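Local coordinates for protein 3-polyprenyl-4-hydroxybenzoate decarboxylase and related decarboxylases (Pelotomaculum thermopropionicum, PDB 6H6X) that binds prenylated FMN together with manganese and potassium ions and, as a UbiD-family enzyme, probably catalyses decarboxylation of aromatic acids or the reverse carboxylation, at residues 208-211 with 212-215; 36-39 with 40-44; 101-104 with 105-108; 307-310 with 311-315. The protein carries 8 engineered substitutions. All coordinates share one frame; numbering follows the deposited sequence.

Contact 1: residues 208-211 with 212-215. With K (potassium ion), chain G; MN (manganese (II) ion), chain H.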
ATOM      1  N   VAL B 208     -23.600  28.771  -8.576  1.00 74.97           N
ATOM      2  CA  VAL B 208     -23.680  28.615  -7.112  1.00 75.98           C
ATOM      3  C   VAL B 208     -22.370  29.043  -6.464  1.00 70.61           C
ATOM      4  O   VAL B 208     -21.268  28.645  -6.865  1.00 65.63           O
ATOM      5  CB  VAL B 208     -24.196  27.231  -6.628  1.00 75.29           C
ATOM      6  CG1 VAL B 208     -23.434  26.108  -7.244  1.00 87.15           C
ATOM      7  CG2 VAL B 208     -24.134  27.107  -5.112  1.00 74.21           C
ATOM      8  N   ASP B 209     -22.537  29.874  -5.446  1.00 65.06           N
ATOM      9  CA  ASP B 209     -21.458  30.609  -4.831  1.00 57.43           C
ATOM     10  C   ASP B 209     -20.793  29.673  -3.823  1.00 51.59           C
ATOM     11  O   ASP B 209     -21.391  29.251  -2.818  1.00 44.39           O
ATOM     12  CB  ASP B 209     -22.044  31.873  -4.180  1.00 61.41           C
ATOM     13  CG  ASP B 209     -21.038  32.657  -3.363  1.00 63.12           C
ATOM     14  OD1 ASP B 209     -19.846  32.300  -3.321  1.00 64.42           O
ATOM     15  OD2 ASP B 209     -21.464  33.655  -2.750  1.00 59.72           O
ATOM     16  N   GLU B 210     -19.537  29.329  -4.099  1.00 42.02           N
ATOM     17  CA  GLU B 210     -18.819  28.466  -3.159  1.00 46.28           C
ATOM     18  C   GLU B 210     -18.616  29.054  -1.779  1.00 39.54           C
ATOM     19  O   GLU B 210     -18.460  28.296  -0.827  1.00 39.72           O
ATOM     20  CB  GLU B 210     -17.505  27.990  -3.740  1.00 48.17           C
ATOM     21  CG  GLU B 210     -17.749  27.049  -4.903  1.00 48.58           C
ATOM     22  CD  GLU B 210     -17.725  27.737  -6.255  1.00 46.56           C
ATOM     23  OE1 GLU B 210     -17.949  28.981  -6.380  1.00 43.53           O
ATOM     24  OE2 GLU B 210     -17.433  26.990  -7.204  1.00 47.40           O
ATOM     25  N   LEU B 211     -18.663  30.364  -1.623  1.00 36.13           N
ATOM     26  CA  LEU B 211     -18.590  30.937  -0.234  1.00 38.84           C
ATOM     27  C   LEU B 211     -19.836  30.569   0.601  1.00 39.00           C
ATOM     28  O   LEU B 211     -19.749  30.377   1.800  1.00 41.87           O
ATOM     29  CB  LEU B 211     -18.400  32.456  -0.278  1.00 37.73           C
ATOM     30  CG  LEU B 211     -17.110  32.957  -0.913  1.00 40.20           C
ATOM     31  CD1 LEU B 211     -17.037  34.478  -0.786  1.00 41.55           C
ATOM     32  CD2 LEU B 211     -15.857  32.338  -0.294  1.00 39.64           C
ATOM     33  N   GLU B 212     -20.969  30.418  -0.066  1.00 47.63           N
ATOM     34  CA  GLU B 212     -22.223  29.946   0.548  1.00 47.72           C
ATOM     35  C   GLU B 212     -22.189  28.480   0.890  1.00 40.85           C
ATOM     36  O   GLU B 212     -22.734  28.052   1.918  1.00 42.83           O
ATOM     37  CB  GLU B 212     -23.419  30.280  -0.367  1.00 48.79           C
ATOM     38  CG  GLU B 212     -23.590  31.781  -0.463  1.00 52.46           C
ATOM     39  CD  GLU B 212     -24.831  32.247  -1.211  1.00 59.67           C
ATOM     40  OE1 GLU B 212     -25.443  31.477  -1.990  1.00 67.70           O
ATOM     41  OE2 GLU B 212     -25.177  33.432  -1.039  1.00 60.60           O
ATOM     42  N   ILE B 213     -21.475  27.703   0.082  1.00 42.95           N
ATOM     43  CA  ILE B 213     -21.211  26.324   0.436  1.00 39.86           C
ATOM     44  C   ILE B 213     -20.343  26.265   1.695  1.00 39.33           C
ATOM     45  O   ILE B 213     -20.628  25.534   2.646  1.00 35.03           O
ATOM     46  CB  ILE B 213     -20.594  25.562  -0.748  1.00 44.50           C
ATOM     47  CG1 ILE B 213     -21.594  25.514  -1.913  1.00 44.60           C
ATOM     48  CG2 ILE B 213     -20.271  24.130  -0.341  1.00 45.64           C
ATOM     49  CD1 ILE B 213     -20.966  25.162  -3.244  1.00 48.56           C
ATOM     50  N   ALA B 214     -19.304  27.080   1.735  1.00 41.35           N
ATOM     51  CA  ALA B 214     -18.456  27.133   2.929  1.00 41.16           C
ATOM     52  C   ALA B 214     -19.249  27.518   4.161  1.00 37.55           C
ATOM     53  O   ALA B 214     -19.069  26.935   5.207  1.00 43.30           O
ATOM     54  CB  ALA B 214     -17.332  28.146   2.720  1.00 45.83           C
ATOM     55  N   SER B 215     -20.103  28.512   4.024  1.00 40.28           N
ATOM     56  CA  SER B 215     -21.031  28.915   5.092  1.00 48.13           C
ATOM     57  C   SER B 215     -21.846  27.752   5.647  1.00 45.85           C
ATOM     58  O   SER B 215     -21.887  27.564   6.833  1.00 52.23           O
ATOM     59  CB  SER B 215     -21.989  29.987   4.555  1.00 51.68           C
ATOM     60  OG  SER B 215     -21.776  31.199   5.164  1.00 57.44           O
TER
HETATM   61  K     K G 501     -15.091  25.845  -7.530  1.00 51.54           K
HETATM   62 MN    MN H 502     -17.982  27.459  -9.418  1.00 61.91          MN
HETATM   63  O   HOH W   1     -25.259  30.745  -4.502  1.00 57.60           O
HETATM   64  O   HOH W   2     -17.985  25.067  -9.339  1.00 49.64           O
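Helix 210-217 starts right at the cofactor and metal site, and its first turn is organised by Asp209 at the N-cap, whose side chain lies across that of Glu212. With CG anti to the backbone N (chi1 173°), the Asp209 carboxylate folds over the helix start and OD1 takes the Leu211 N-H at 2.8 Å, met from above the carboxylate plane. OD2 forms a salt bridge with Arg146 and touches Glu212 CG at 3.6 Å. Glu212 does not close a capping box directly; a water bridges instead, 3.0 Å from Asp209 N and 2.6 Å from Glu212 OE1. Replacing Asp209 by alanine is likely to leave the Leu211 N-H uncapped and take this carboxylate away from Arg146. One residue on, Glu210 bends at chi2, its CG lying alongside Ile213 CD1 at 4.1 Å. Its OE2 binds both manganese (2.3 Å) and potassium (2.6 Å). Asn147 and His169 complete the protein side of the manganese site, while Val148, Ala202 and Ser200 give carbonyls to the potassium. A single carboxylate oxygen thus couples the two cations, and the capped helix start is likely to steady the backbone from which it reaches them.

Contact 2: residues 36-39 with 40-44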
ATOM      1  N   LYS B  36       7.363  17.549   2.630  1.00 42.29           N
ATOM      2  CA  LYS B  36       7.147  16.208   2.066  1.00 50.70           C
ATOM      3  C   LYS B  36       7.387  15.095   3.088  1.00 49.56           C
ATOM      4  O   LYS B  36       6.717  14.072   3.080  1.00 52.10           O
ATOM      5  CB  LYS B  36       7.969  15.969   0.784  1.00 50.98           C
ATOM      6  N   GLN B  37       8.330  15.296   3.987  1.00 53.32           N
ATOM      7  CA  GLN B  37       8.594  14.272   5.020  1.00 53.96           C
ATOM      8  C   GLN B  37       7.533  14.265   6.092  1.00 46.21           C
ATOM      9  O   GLN B  37       7.435  13.307   6.812  1.00 47.81           O
ATOM     10  CB  GLN B  37       9.967  14.458   5.652  1.00 51.30           C
ATOM     11  CG  GLN B  37      11.101  14.302   4.647  1.00 55.03           C
ATOM     12  CD  GLN B  37      12.438  14.730   5.181  1.00 49.99           C
ATOM     13  OE1 GLN B  37      12.777  14.381   6.283  1.00 48.63           O
ATOM     14  NE2 GLN B  37      13.223  15.413   4.370  1.00 53.68           N
ATOM     15  N   ALA B  38       6.744  15.312   6.205  1.00 44.23           N
ATOM     16  CA  ALA B  38       5.639  15.317   7.189  1.00 47.01           C
ATOM     17  C   ALA B  38       4.301  14.956   6.558  1.00 43.46           C
ATOM     18  O   ALA B  38       3.307  14.845   7.249  1.00 44.79           O
ATOM     19  CB  ALA B  38       5.573  16.684   7.857  1.00 49.07           C
ATOM     20  N   ASP B  39       4.287  14.757   5.243  1.00 50.21           N
ATOM     21  CA  ASP B  39       3.051  14.605   4.445  1.00 48.06           C
ATOM     22  C   ASP B  39       2.195  13.501   5.057  1.00 45.51           C
ATOM     23  O   ASP B  39       2.649  12.398   5.245  1.00 49.30           O
ATOM     24  CB  ASP B  39       3.432  14.251   2.982  1.00 50.39           C
ATOM     25  CG  ASP B  39       2.239  14.251   2.003  1.00 50.37           C
ATOM     26  OD1 ASP B  39       1.200  14.927   2.236  1.00 48.16           O
ATOM     27  OD2 ASP B  39       2.371  13.569   0.963  1.00 53.45           O
ATOM     28  N   GLY B  40       0.960  13.820   5.390  1.00 46.84           N
ATOM     29  CA  GLY B  40       0.069  12.859   5.982  1.00 55.53           C
ATOM     30  C   GLY B  40       0.258  12.577   7.475  1.00 59.61           C
ATOM     31  O   GLY B  40      -0.574  11.847   8.039  1.00 61.21           O
ATOM     32  N   ILE B  41       1.311  13.101   8.133  1.00 55.65           N
ATOM     33  CA  ILE B  41       1.483  12.804   9.577  1.00 66.33           C
ATOM     34  C   ILE B  41       1.175  14.065  10.379  1.00 55.23           C
ATOM     35  O   ILE B  41       0.368  14.030  11.284  1.00 61.74           O
ATOM     36  CB  ILE B  41       2.824  12.089   9.979  1.00 68.38           C
ATOM     37  CG1 ILE B  41       3.778  12.997  10.791  1.00 84.08           C
ATOM     38  CG2 ILE B  41       3.484  11.420   8.778  1.00 66.82           C
ATOM     39  CD1 ILE B  41       5.074  12.343  11.274  1.00 85.75           C
ATOM     40  N   CYS B  42       1.776  15.182  10.014  1.00 53.69           N
ATOM     41  CA  CYS B  42       1.483  16.425  10.686  1.00 59.76           C
ATOM     42  C   CYS B  42       1.733  17.683   9.866  1.00 49.33           C
ATOM     43  O   CYS B  42       2.523  17.702   8.944  1.00 53.41           O
ATOM     44  CB  CYS B  42       2.298  16.503  11.994  1.00 61.01           C
ATOM     45  SG  CYS B  42       4.055  16.807  11.663  1.00 64.85           S
ATOM     46  N   SER B  43       1.048  18.740  10.282  1.00 50.92           N
ATOM     47  CA  SER B  43       1.224  20.081   9.765  1.00 44.41           C
ATOM     48  C   SER B  43       2.514  20.629  10.314  1.00 45.81           C
ATOM     49  O   SER B  43       2.862  20.336  11.463  1.00 40.14           O
ATOM     50  CB  SER B  43       0.072  20.973  10.229  1.00 40.98           C
ATOM     51  OG  SER B  43       0.259  22.285   9.744  1.00 45.19           O
ATOM     52  N   LEU B  44       3.199  21.438   9.513  1.00 44.61           N
ATOM     53  CA  LEU B  44       4.397  22.093   9.936  1.00 49.16           C
ATOM     54  C   LEU B  44       4.257  23.614   9.838  1.00 55.35           C
ATOM     55  O   LEU B  44       3.866  24.167   8.786  1.00 45.60           O
ATOM     56  CB  LEU B  44       5.571  21.669   9.074  1.00 47.85           C
ATOM     57  CG  LEU B  44       6.036  20.239   9.096  1.00 51.22           C
ATOM     58  CD1 LEU B  44       7.138  20.080   8.048  1.00 52.86           C
ATOM     59  CD2 LEU B  44       6.565  19.887  10.462  1.00 55.68           C
TER
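Ala38 and Ile41 are joined by a tight turn in which one carbonyl oxygen does most of the work. Ala38 O receives the Ile41 N-H at 2.8 Å in a nearly straight bond (164°), the donor tilted out of the carbonyl plane, and also the Cys42 N-H at 3.2 Å, which lies in that plane. Asp39 and Gly40 occupy the two corners of a type II beta turn. Gly40 has a positive phi of 79°, and a CB there would run into Asp39 O, so the absence of a side chain lets the chain reverse. Polar side chains in and around the turn have partners outside it: Asp39 OD1 accepts from Arg294 N, and in the strand Ser43 OG is bonded to Thr58 O. The side-chain amide of Gln37 uses both ends on the second subunit, NE2 donating to Ile441 O and OE1 accepting from Leu443 N there. The packing beside Ala38 is apolar. Ala38 CB meets Leu44 CD1 at 3.7 Å and Cys42 SG at 4.1 Å, and sits 3.4 Å from Cys42 O. The turn carries the chain from helix 30-38 into strand 43-46, the second half of a beta-alpha-beta unit whose first strand, 18-21, runs parallel beside 43-46; Leu443 of the second subunit packs against both Ala38 and Leu44.

Contact 3: residues 101-104 with 105-108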
ATOM      1  N   PRO B 101     -10.133  41.236  11.110  1.00 42.87           N
ATOM      2  CA  PRO B 101      -8.681  41.051  11.230  1.00 47.05           C
ATOM      3  C   PRO B 101      -7.869  41.263   9.933  1.00 48.12           C
ATOM      4  O   PRO B 101      -6.763  41.824   9.980  1.00 49.71           O
ATOM      5  CB  PRO B 101      -8.555  39.660  11.770  1.00 44.22           C
ATOM      6  CG  PRO B 101      -9.864  39.393  12.477  1.00 47.84           C
ATOM      7  CD  PRO B 101     -10.905  40.135  11.708  1.00 43.23           C
ATOM      8  N   VAL B 102      -8.424  40.901   8.784  1.00 43.40           N
ATOM      9  CA  VAL B 102      -7.683  41.028   7.535  1.00 44.37           C
ATOM     10  C   VAL B 102      -7.451  42.480   7.068  1.00 44.36           C
ATOM     11  O   VAL B 102      -6.712  42.716   6.077  1.00 41.58           O
ATOM     12  CB  VAL B 102      -8.342  40.170   6.415  1.00 40.57           C
ATOM     13  CG1 VAL B 102      -9.548  40.877   5.816  1.00 41.54           C
ATOM     14  CG2 VAL B 102      -7.344  39.828   5.296  1.00 44.19           C
ATOM     15  N   LYS B 103      -8.113  43.439   7.739  1.00 49.37           N
ATOM     16  CA  LYS B 103      -7.961  44.871   7.449  1.00 52.24           C
ATOM     17  C   LYS B 103      -6.948  45.616   8.339  1.00 54.78           C
ATOM     18  O   LYS B 103      -6.714  46.791   8.114  1.00 51.54           O
ATOM     19  CB  LYS B 103      -9.318  45.573   7.545  1.00 54.14           C
ATOM     20  CG  LYS B 103     -10.340  45.098   6.521  1.00 53.69           C
ATOM     21  CD  LYS B 103      -9.948  45.426   5.084  1.00 51.85           C
ATOM     22  CE  LYS B 103     -11.181  45.332   4.199  1.00 53.72           C
ATOM     23  NZ  LYS B 103     -10.921  45.621   2.765  1.00 46.85           N
ATOM     24  N   GLU B 104      -6.357  44.928   9.320  1.00 48.09           N
ATOM     25  CA  GLU B 104      -5.394  45.511  10.232  1.00 49.76           C
ATOM     26  C   GLU B 104      -4.257  46.284   9.525  1.00 57.35           C
ATOM     27  O   GLU B 104      -3.973  47.419   9.901  1.00 67.48           O
ATOM     28  CB  GLU B 104      -4.848  44.420  11.167  1.00 48.25           C
ATOM     29  CG  GLU B 104      -5.880  44.002  12.216  1.00 46.87           C
ATOM     30  CD  GLU B 104      -5.579  42.706  12.957  1.00 52.95           C
ATOM     31  OE1 GLU B 104      -4.509  42.076  12.789  1.00 60.99           O
ATOM     32  OE2 GLU B 104      -6.456  42.293  13.734  1.00 58.18           O
ATOM     33  N   CYS B 105      -3.639  45.687   8.502  1.00 54.92           N
ATOM     34  CA  CYS B 105      -2.641  46.354   7.655  1.00 51.86           C
ATOM     35  C   CYS B 105      -3.117  46.376   6.202  1.00 58.50           C
ATOM     36  O   CYS B 105      -3.605  45.377   5.700  1.00 58.05           O
ATOM     37  CB  CYS B 105      -1.292  45.627   7.741  1.00 53.75           C
ATOM     38  SG  CYS B 105      -0.756  45.218   9.417  1.00 64.68           S
ATOM     39  N   ILE B 106      -2.957  47.507   5.528  1.00 56.81           N
ATOM     40  CA  ILE B 106      -3.469  47.721   4.179  1.00 59.93           C
ATOM     41  C   ILE B 106      -2.358  48.425   3.406  1.00 67.34           C
ATOM     42  O   ILE B 106      -1.809  49.418   3.888  1.00 76.37           O
ATOM     43  CB  ILE B 106      -4.743  48.603   4.206  1.00 59.69           C
ATOM     44  CG1 ILE B 106      -5.860  47.900   5.004  1.00 67.99           C
ATOM     45  CG2 ILE B 106      -5.192  48.982   2.807  1.00 59.45           C
ATOM     46  CD1 ILE B 106      -7.116  48.744   5.236  1.00 65.26           C
ATOM     47  N   ILE B 107      -2.017  47.908   2.229  1.00 61.94           N
ATOM     48  CA  ILE B 107      -0.941  48.440   1.413  1.00 55.25           C
ATOM     49  C   ILE B 107      -1.516  48.669   0.039  1.00 63.69           C
ATOM     50  O   ILE B 107      -2.071  47.742  -0.581  1.00 67.42           O
ATOM     51  CB  ILE B 107       0.280  47.474   1.362  1.00 61.35           C
ATOM     52  CG1 ILE B 107       0.829  47.211   2.775  1.00 63.66           C
ATOM     53  CG2 ILE B 107       1.428  48.040   0.521  1.00 60.14           C
ATOM     54  CD1 ILE B 107       0.238  46.003   3.460  1.00 69.13           C
ATOM     55  N   ARG B 108      -1.412  49.911  -0.429  1.00 67.99           N
ATOM     56  CA  ARG B 108      -1.889  50.315  -1.758  1.00 75.07           C
ATOM     57  C   ARG B 108      -0.814  50.896  -2.665  1.00 76.34           C
ATOM     58  O   ARG B 108      -1.084  51.060  -3.854  1.00 75.57           O
ATOM     59  CB  ARG B 108      -3.039  51.315  -1.636  1.00 74.71           C
ATOM     60  CG  ARG B 108      -4.228  50.701  -0.934  1.00 83.66           C
ATOM     61  CD  ARG B 108      -5.375  51.630  -0.734  1.00 84.13           C
ATOM     62  NE  ARG B 108      -5.902  52.056  -2.020  1.00 81.93           N
ATOM     63  CZ  ARG B 108      -7.121  52.551  -2.204  1.00 84.95           C
ATOM     64  NH1 ARG B 108      -7.978  52.675  -1.183  1.00 80.39           N
ATOM     65  NH2 ARG B 108      -7.480  52.943  -3.428  1.00 92.22           N
TER
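Ile106 folds back on Lys103, and this is where the contact is close. Its CG1 stands 3.4 Å from Lys103 O and its CD1 3.5 Å from the same oxygen, so the end of an extended isoleucine chain rests against a backbone carbonyl. CG1 takes the position anti to the carbonyl carbon (chi1 -62°), which swings the branch back toward the turn. Further out the fit slackens: Lys103 CD and Ile106 CD1 are 4.4 Å apart, and no hydrogen bond links the two segments. The residues before the strand form a type I turn of 3-10 character, closed by Glu104 N donating to Pro101 O at 3.2 Å, and the chain then extends into strand 105-107. That strand runs antiparallel to strand 264-280 in the beta-sheet of the Rift-related, FMN-binding-type region, with backbone bonds from Cys105 to His280 and from Ile107 to Val278. On the inward side Val102 and Lys103 are buried against Val225; Lys103 NZ makes a salt bridge with Glu228 and a hydrogen bond to Lys226 O, and Val102 O accepts from Thr279 OG1. Cys105 SG stays close to its own chain, 3.7 Å from Glu104 C. Ile106 is itself exposed to solvent, tight only where CG1 and CD1 meet Lys103 O, and partly exposed Glu104 reaches out with an extended chain whose OE1 takes the Arg282 N-H.

Contact 4: residues 307-310 with 311-315. Engineered in segment 311-315: Asn315 (natural residue Ala).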
ATOM      1  N   VAL B 307     -19.378  13.865  -5.025  1.00 42.02           N
ATOM      2  CA  VAL B 307     -20.083  13.786  -6.297  1.00 41.25           C
ATOM      3  C   VAL B 307     -20.149  12.375  -6.834  1.00 44.39           C
ATOM      4  O   VAL B 307     -21.186  11.977  -7.321  1.00 42.91           O
ATOM      5  CB  VAL B 307     -19.441  14.705  -7.363  1.00 48.66           C
ATOM      6  CG1 VAL B 307     -19.935  14.391  -8.785  1.00 48.63           C
ATOM      7  CG2 VAL B 307     -19.734  16.166  -7.008  1.00 50.52           C
ATOM      8  N   LEU B 308     -19.047  11.623  -6.744  1.00 41.26           N
ATOM      9  CA  LEU B 308     -19.018  10.253  -7.149  1.00 39.55           C
ATOM     10  C   LEU B 308     -20.026   9.369  -6.346  1.00 42.72           C
ATOM     11  O   LEU B 308     -20.733   8.536  -6.946  1.00 37.95           O
ATOM     12  CB  LEU B 308     -17.607   9.687  -7.040  1.00 39.13           C
ATOM     13  CG  LEU B 308     -17.425   8.176  -7.238  1.00 40.75           C
ATOM     14  CD1 LEU B 308     -17.674   7.845  -8.705  1.00 42.04           C
ATOM     15  CD2 LEU B 308     -16.001   7.739  -6.841  1.00 40.36           C
ATOM     16  N   LEU B 309     -20.061   9.513  -5.017  1.00 38.68           N
ATOM     17  CA  LEU B 309     -21.026   8.774  -4.186  1.00 44.20           C
ATOM     18  C   LEU B 309     -22.448   9.001  -4.646  1.00 52.04           C
ATOM     19  O   LEU B 309     -23.209   8.034  -4.803  1.00 49.27           O
ATOM     20  CB  LEU B 309     -20.950   9.153  -2.712  1.00 47.03           C
ATOM     21  CG  LEU B 309     -21.813   8.323  -1.742  1.00 54.27           C
ATOM     22  CD1 LEU B 309     -21.524   6.816  -1.838  1.00 53.95           C
ATOM     23  CD2 LEU B 309     -21.550   8.789  -0.317  1.00 57.50           C
ATOM     24  N   GLN B 310     -22.812  10.267  -4.851  1.00 46.73           N
ATOM     25  CA  GLN B 310     -24.161  10.613  -5.329  1.00 54.31           C
ATOM     26  C   GLN B 310     -24.481   9.983  -6.677  1.00 52.15           C
ATOM     27  O   GLN B 310     -25.529   9.342  -6.818  1.00 55.98           O
ATOM     28  CB  GLN B 310     -24.378  12.130  -5.468  1.00 57.22           C
ATOM     29  CG  GLN B 310     -24.926  12.802  -4.228  1.00 61.64           C
ATOM     30  CD  GLN B 310     -25.063  14.306  -4.415  1.00 66.01           C
ATOM     31  OE1 GLN B 310     -24.183  14.960  -5.011  1.00 64.55           O
ATOM     32  NE2 GLN B 310     -26.173  14.873  -3.911  1.00 56.94           N
ATOM     33  N   THR B 311     -23.608  10.169  -7.659  1.00 45.57           N
ATOM     34  CA  THR B 311     -23.858   9.618  -8.985  1.00 50.63           C
ATOM     35  C   THR B 311     -24.027   8.100  -8.985  1.00 54.36           C
ATOM     36  O   THR B 311     -24.893   7.574  -9.665  1.00 52.44           O
ATOM     37  CB  THR B 311     -22.713   9.904  -9.956  1.00 56.07           C
ATOM     38  OG1 THR B 311     -22.289  11.257  -9.822  1.00 52.83           O
ATOM     39  CG2 THR B 311     -23.187   9.636 -11.422  1.00 57.96           C
ATOM     40  N   VAL B 312     -23.180   7.421  -8.221  1.00 48.39           N
ATOM     41  CA  VAL B 312     -23.247   6.003  -8.133  1.00 46.58           C
ATOM     42  C   VAL B 312     -24.511   5.578  -7.383  1.00 52.70           C
ATOM     43  O   VAL B 312     -25.136   4.626  -7.796  1.00 47.78           O
ATOM     44  CB  VAL B 312     -21.978   5.424  -7.491  1.00 50.20           C
ATOM     45  CG1 VAL B 312     -22.104   3.937  -7.252  1.00 49.67           C
ATOM     46  CG2 VAL B 312     -20.771   5.665  -8.401  1.00 52.71           C
ATOM     47  N   ARG B 313     -24.865   6.270  -6.294  1.00 50.86           N
ATOM     48  CA  ARG B 313     -26.074   5.939  -5.505  1.00 52.38           C
ATOM     49  C   ARG B 313     -27.388   6.033  -6.339  1.00 47.88           C
ATOM     50  O   ARG B 313     -28.252   5.184  -6.183  1.00 48.65           O
ATOM     51  CB  ARG B 313     -26.183   6.791  -4.248  1.00 57.43           C
ATOM     52  CG  ARG B 313     -27.035   6.150  -3.140  1.00 61.76           C
ATOM     53  CD  ARG B 313     -27.450   7.125  -2.036  1.00 63.22           C
ATOM     54  NE  ARG B 313     -26.330   7.637  -1.218  1.00 64.82           N
ATOM     55  CZ  ARG B 313     -25.655   6.932  -0.308  1.00 66.83           C
ATOM     56  NH1 ARG B 313     -25.953   5.643  -0.071  1.00 70.61           N
ATOM     57  NH2 ARG B 313     -24.665   7.519   0.379  1.00 58.48           N
ATOM     58  N   GLN B 314     -27.476   7.002  -7.256  1.00 51.02           N
ATOM     59  CA  GLN B 314     -28.588   7.144  -8.206  1.00 58.71           C
ATOM     60  C   GLN B 314     -28.877   5.858  -8.942  1.00 60.57           C
ATOM     61  O   GLN B 314     -30.044   5.479  -9.066  1.00 55.06           O
ATOM     62  CB  GLN B 314     -28.337   8.238  -9.272  1.00 68.20           C
ATOM     63  CG  GLN B 314     -29.284   9.431  -9.218  1.00 83.40           C
ATOM     64  CD  GLN B 314     -28.900  10.449  -8.142  1.00102.78           C
ATOM     65  OE1 GLN B 314     -28.461  11.566  -8.456  1.00105.55           O
ATOM     66  NE2 GLN B 314     -29.046  10.061  -6.865  1.00106.73           N
ATOM     67  N   ASN B 315     -27.822   5.206  -9.445  1.00 55.40           N
ATOM     68  CA  ASN B 315     -27.985   4.028 -10.259  1.00 53.75           C
ATOM     69  C   ASN B 315     -27.829   2.751  -9.461  1.00 46.04           C
ATOM     70  O   ASN B 315     -28.234   1.716  -9.936  1.00 53.34           O
ATOM     71  CB  ASN B 315     -26.994   4.027 -11.422  1.00 60.25           C
ATOM     72  CG  ASN B 315     -27.253   5.122 -12.429  1.00 64.82           C
ATOM     73  OD1 ASN B 315     -28.175   5.049 -13.225  1.00 72.17           O
ATOM     74  ND2 ASN B 315     -26.395   6.128 -12.432  1.00 76.07           N
TER
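The Arg313 guanidinium carries Leu309 on one face: CD1 lies over it, and NH2 comes within 3.4 Å of Leu309 CD2. The same NH2 forms a salt bridge with Glu80, so the flat group is held by an apolar cover and a charge together. The Gln314 amide, bent at chi2, turns its NE2 back to 3.6 Å from Gln310 O. At Val307 the flat group is a carbonyl whose oxygen is gripped from opposite faces, by Thr311 N at 3.0 Å and by Thr311 OG1 at 2.8 Å, the hydroxyl standing 37° above the plane. OG1 gets there by sitting beside its own backbone N (chi1 -44°). A valine in place of Thr311 is likely to cost Val307 O its second bond, leaving the backbone N-H as its one mate within the turn. Leu308 CD1 and Val312 CG2 pack side by side at 3.8 Å. Asn315, an engineered residue, adds a weak bond from ND2 to Thr311 O. These turns belong to the long helix 294-315, which lies among three elements: helix 75-87 meets Leu309 and Gln310, strand 319-324 touches Leu308, Leu309, Val312 and Arg313, and helix 345-356 packs on Leu308 and Thr311.

In the fold
Contact 1 is the buried one, and its distinctive chemistry is ionic: carboxylates, metals and a bridging water. The other three are partly buried. Contact 2 relies on a shared carbonyl with apolar packing, contact 3 has no bond across and sets an isoleucine against a carbonyl, and contact 4 adds a hydroxyl and an arginine to its helix bonds. Contact 1 runs from a loop into the start of a helix, contact 4 lies along later turns of one, and contacts 2 and 3 lead into strands of two different sheets. Contact 2 alone reaches the second subunit. Contacts 3 and 4 are the most distant pair, about 44 Å between centres, on opposite sides of the chain's centre.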